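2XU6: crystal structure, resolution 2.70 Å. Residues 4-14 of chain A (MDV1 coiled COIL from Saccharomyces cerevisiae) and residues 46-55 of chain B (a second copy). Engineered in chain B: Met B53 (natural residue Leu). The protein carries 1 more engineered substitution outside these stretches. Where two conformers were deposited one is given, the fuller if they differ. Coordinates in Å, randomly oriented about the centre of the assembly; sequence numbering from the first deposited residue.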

# COMPACT_ATOMS: atom_id res chain seq x y z
N THR A 4 -27.00 -26.56 15.16
CA THR A 4 -27.24 -25.33 14.43
C THR A 4 -26.23 -24.24 14.79
O THR A 4 -25.72 -23.56 13.93
CB THR A 4 -28.65 -24.83 14.67
OG1 THR A 4 -29.48 -25.30 13.61
CG2 THR A 4 -28.71 -23.30 14.71
N LEU A 5 -25.96 -24.11 16.08
CA LEU A 5 -25.02 -23.12 16.59
C LEU A 5 -23.60 -23.48 16.23
O LEU A 5 -22.78 -22.61 16.01
CB LEU A 5 -25.15 -23.02 18.10
CG LEU A 5 -24.85 -21.63 18.63
CD1 LEU A 5 -25.82 -21.28 19.73
CD2 LEU A 5 -23.43 -21.52 19.10
N VAL A 6 -23.28 -24.76 16.19
CA VAL A 6 -21.92 -25.15 15.86
C VAL A 6 -21.66 -24.97 14.36
O VAL A 6 -20.66 -24.38 13.96
CB VAL A 6 -21.55 -26.54 16.42
CG1 VAL A 6 -20.41 -27.17 15.65
CG2 VAL A 6 -21.17 -26.41 17.90
N ASN A 7 -22.59 -25.46 13.54
CA ASN A 7 -22.61 -25.21 12.11
C ASN A 7 -22.50 -23.74 11.73
O ASN A 7 -21.90 -23.40 10.71
CB ASN A 7 -23.92 -25.73 11.53
CG ASN A 7 -24.03 -27.23 11.62
OD1 ASN A 7 -23.08 -27.91 12.00
ND2 ASN A 7 -25.20 -27.75 11.27
N SER A 8 -23.11 -22.88 12.54
CA SER A 8 -23.12 -21.47 12.24
C SER A 8 -21.80 -20.85 12.58
O SER A 8 -21.25 -20.13 11.76
CB SER A 8 -24.27 -20.77 12.94
OG SER A 8 -25.37 -20.75 12.05
N LEU A 9 -21.27 -21.12 13.77
CA LEU A 9 -19.97 -20.59 14.14
C LEU A 9 -18.90 -21.00 13.12
O LEU A 9 -18.11 -20.18 12.68
CB LEU A 9 -19.59 -21.03 15.56
CG LEU A 9 -20.38 -20.39 16.72
CD1 LEU A 9 -20.31 -21.23 17.99
CD2 LEU A 9 -19.93 -18.98 17.01
N GLU A 10 -18.91 -22.27 12.71
CA GLU A 10 -17.94 -22.78 11.77
C GLU A 10 -18.00 -22.05 10.44
O GLU A 10 -16.98 -21.68 9.89
CB GLU A 10 -18.18 -24.26 11.57
CG GLU A 10 -17.28 -24.90 10.55
CD GLU A 10 -17.75 -26.30 10.20
OE1 GLU A 10 -18.16 -27.04 11.15
OE2 GLU A 10 -17.72 -26.65 8.98
N PHE A 11 -19.20 -21.85 9.92
CA PHE A 11 -19.40 -21.15 8.67
C PHE A 11 -18.78 -19.78 8.77
O PHE A 11 -17.90 -19.45 8.00
CB PHE A 11 -20.88 -21.06 8.39
CG PHE A 11 -21.24 -20.26 7.17
CD1 PHE A 11 -21.36 -20.88 5.93
CD2 PHE A 11 -21.55 -18.91 7.27
CE1 PHE A 11 -21.74 -20.16 4.80
CE2 PHE A 11 -21.94 -18.17 6.15
CZ PHE A 11 -22.04 -18.80 4.91
N LEU A 12 -19.24 -18.98 9.72
CA LEU A 12 -18.66 -17.65 9.97
C LEU A 12 -17.16 -17.70 9.96
O LEU A 12 -16.51 -16.77 9.46
CB LEU A 12 -19.11 -17.09 11.33
CG LEU A 12 -20.58 -16.70 11.41
CD1 LEU A 12 -20.88 -16.34 12.84
CD2 LEU A 12 -20.92 -15.54 10.47
N ASN A 13 -16.61 -18.77 10.50
CA ASN A 13 -15.18 -18.89 10.62
C ASN A 13 -14.50 -19.12 9.28
O ASN A 13 -13.45 -18.55 9.02
CB ASN A 13 -14.83 -19.97 11.60
CG ASN A 13 -13.70 -19.59 12.45
OD1 ASN A 13 -13.87 -18.80 13.39
ND2 ASN A 13 -12.52 -20.13 12.15
N ILE A 14 -15.09 -19.95 8.44
CA ILE A 14 -14.70 -20.01 7.04
C ILE A 14 -14.58 -18.60 6.47
O ILE A 14 -13.51 -18.20 6.02
CB ILE A 14 -15.65 -20.89 6.21
CG1 ILE A 14 -15.22 -22.36 6.27
CG2 ILE A 14 -15.72 -20.44 4.74
CD1 ILE A 14 -16.03 -23.25 7.24
N ASN B 46 -17.03 -7.52 12.77
CA ASN B 46 -18.42 -7.91 12.79
C ASN B 46 -18.62 -9.40 12.87
O ASN B 46 -19.49 -9.87 13.59
CB ASN B 46 -19.11 -7.36 11.56
CG ASN B 46 -19.06 -5.85 11.52
OD1 ASN B 46 -18.79 -5.19 12.53
ND2 ASN B 46 -19.31 -5.29 10.34
N ILE B 47 -17.83 -10.16 12.11
CA ILE B 47 -17.89 -11.61 12.16
C ILE B 47 -17.64 -12.04 13.58
O ILE B 47 -18.44 -12.76 14.15
CB ILE B 47 -16.89 -12.30 11.19
CG1 ILE B 47 -17.40 -12.18 9.74
CG2 ILE B 47 -16.68 -13.75 11.60
CD1 ILE B 47 -16.43 -12.71 8.68
N GLU B 48 -16.55 -11.56 14.17
CA GLU B 48 -16.22 -11.91 15.54
C GLU B 48 -17.34 -11.53 16.50
O GLU B 48 -17.64 -12.27 17.41
CB GLU B 48 -14.93 -11.22 15.94
CG GLU B 48 -13.72 -11.87 15.38
CD GLU B 48 -12.47 -11.01 15.47
OE1 GLU B 48 -12.56 -9.77 15.35
OE2 GLU B 48 -11.38 -11.60 15.65
N GLN B 49 -17.96 -10.39 16.27
CA GLN B 49 -18.94 -9.92 17.19
C GLN B 49 -20.22 -10.69 16.98
O GLN B 49 -20.97 -10.89 17.93
CB GLN B 49 -19.18 -8.43 17.00
CG GLN B 49 -19.84 -7.76 18.21
CD GLN B 49 -20.71 -6.56 17.80
OE1 GLN B 49 -20.76 -6.18 16.61
NE2 GLN B 49 -21.41 -5.96 18.78
N ASN B 50 -20.48 -11.11 15.76
CA ASN B 50 -21.62 -11.98 15.48
C ASN B 50 -21.39 -13.35 16.12
O ASN B 50 -22.23 -13.84 16.85
CB ASN B 50 -21.86 -12.10 13.98
CG ASN B 50 -23.29 -12.43 13.65
OD1 ASN B 50 -23.97 -13.03 14.46
ND2 ASN B 50 -23.75 -12.03 12.49
N GLN B 51 -20.23 -13.94 15.86
CA GLN B 51 -19.80 -15.16 16.54
C GLN B 51 -19.97 -15.15 18.06
O GLN B 51 -20.26 -16.18 18.65
CB GLN B 51 -18.33 -15.45 16.23
CG GLN B 51 -18.10 -15.90 14.84
CD GLN B 51 -16.67 -16.34 14.60
OE1 GLN B 51 -15.70 -15.70 15.03
NE2 GLN B 51 -16.53 -17.43 13.86
N LEU B 52 -19.78 -14.02 18.71
CA LEU B 52 -19.82 -14.05 20.16
C LEU B 52 -21.25 -13.93 20.68
O LEU B 52 -21.54 -14.29 21.80
CB LEU B 52 -18.88 -13.01 20.78
CG LEU B 52 -18.34 -13.49 22.14
CD1 LEU B 52 -16.80 -13.69 22.17
CD2 LEU B 52 -18.82 -12.59 23.32
N MSE B 53 -22.15 -13.42 19.84
CA MSE B 53 -23.57 -13.39 20.17
C MSE B 53 -24.16 -14.76 19.85
O MSE B 53 -25.33 -15.00 20.05
CB MSE B 53 -24.28 -12.31 19.36
CG MSE B 53 -23.78 -10.90 19.60
SE MSE B 53 -25.10 -9.54 19.12
CE MSE B 53 -26.06 -9.35 20.81
N LEU B 54 -23.32 -15.64 19.33
CA LEU B 54 -23.69 -17.02 19.17
C LEU B 54 -23.09 -17.79 20.33
O LEU B 54 -23.85 -18.25 21.16
CB LEU B 54 -23.25 -17.56 17.81
CG LEU B 54 -23.87 -16.90 16.57
CD1 LEU B 54 -23.51 -17.69 15.33
CD2 LEU B 54 -25.37 -16.73 16.70
N GLU B 55 -21.75 -17.90 20.43
CA GLU B 55 -21.04 -18.57 21.54
C GLU B 55 -21.70 -18.31 22.90
O GLU B 55 -21.56 -19.11 23.83
CB GLU B 55 -19.57 -18.12 21.61
CG GLU B 55 -18.72 -18.88 22.61
CD GLU B 55 -17.60 -18.04 23.22
OE1 GLU B 55 -17.29 -16.96 22.68
OE2 GLU B 55 -17.01 -18.48 24.24

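Two helices from two copies of the Mdv1 coiled coil run antiparallel here, their N-to-C directions 169° apart and their axes 10.0 Å apart at closest approach. Because the chains run in opposite senses, the CA of Leu A5 lies nearest that of Leu B54, that of Leu A9 nearest Gln B51, and that of Leu A12 nearest Ile B47.

The clearest bump is Leu B54. Its CA-to-CB bond points toward the partner, and its side chain enters a hollow bounded by Leu A5, Ser A8, Leu A9 and Leu A12, the four corners a helix offers one knob. The corners meet it at two levels: Leu A9 CD2 lies 3.7 Å and Leu A5 CD2 4.2 Å from Leu B54 CB, near the base of the knob, while Leu A12 CD1 at 3.9 Å and Ser A8 CB at 4.0 Å approach Leu B54 CD1, at its tip. The small Ser A8 closes its corner with little more than its CB.

Chain A sends its own bumps back. Leu A12 points toward chain B and has the largest area covered in the contact; its CD1 packs 3.5 Å from Gln B51 CG, and its CB lies 4.1 Å from Ile B47 CG2. Leu A9 starts sideways but turns its end inward, bringing CD2 to 3.3 Å from the backbone atom Gln B51 O, so a methyl rests directly against the opposing helix backbone.

Gln B51 combines shape with polarity. Its aliphatic stem packs against leucine, while its end carries NE2 to Asn A13 OD1 in a nearly straight hydrogen bond of 3.0 Å (168°). The same NE2 makes a weak bond to Leu A9 O at 3.4 Å; that carbonyl also accepts the helical bond from Asn A13 N. The rule to read is economical: one leucine fills a four-cornered hollow, other leucines pack around it, and one long amide both packs and hydrogen-bonds.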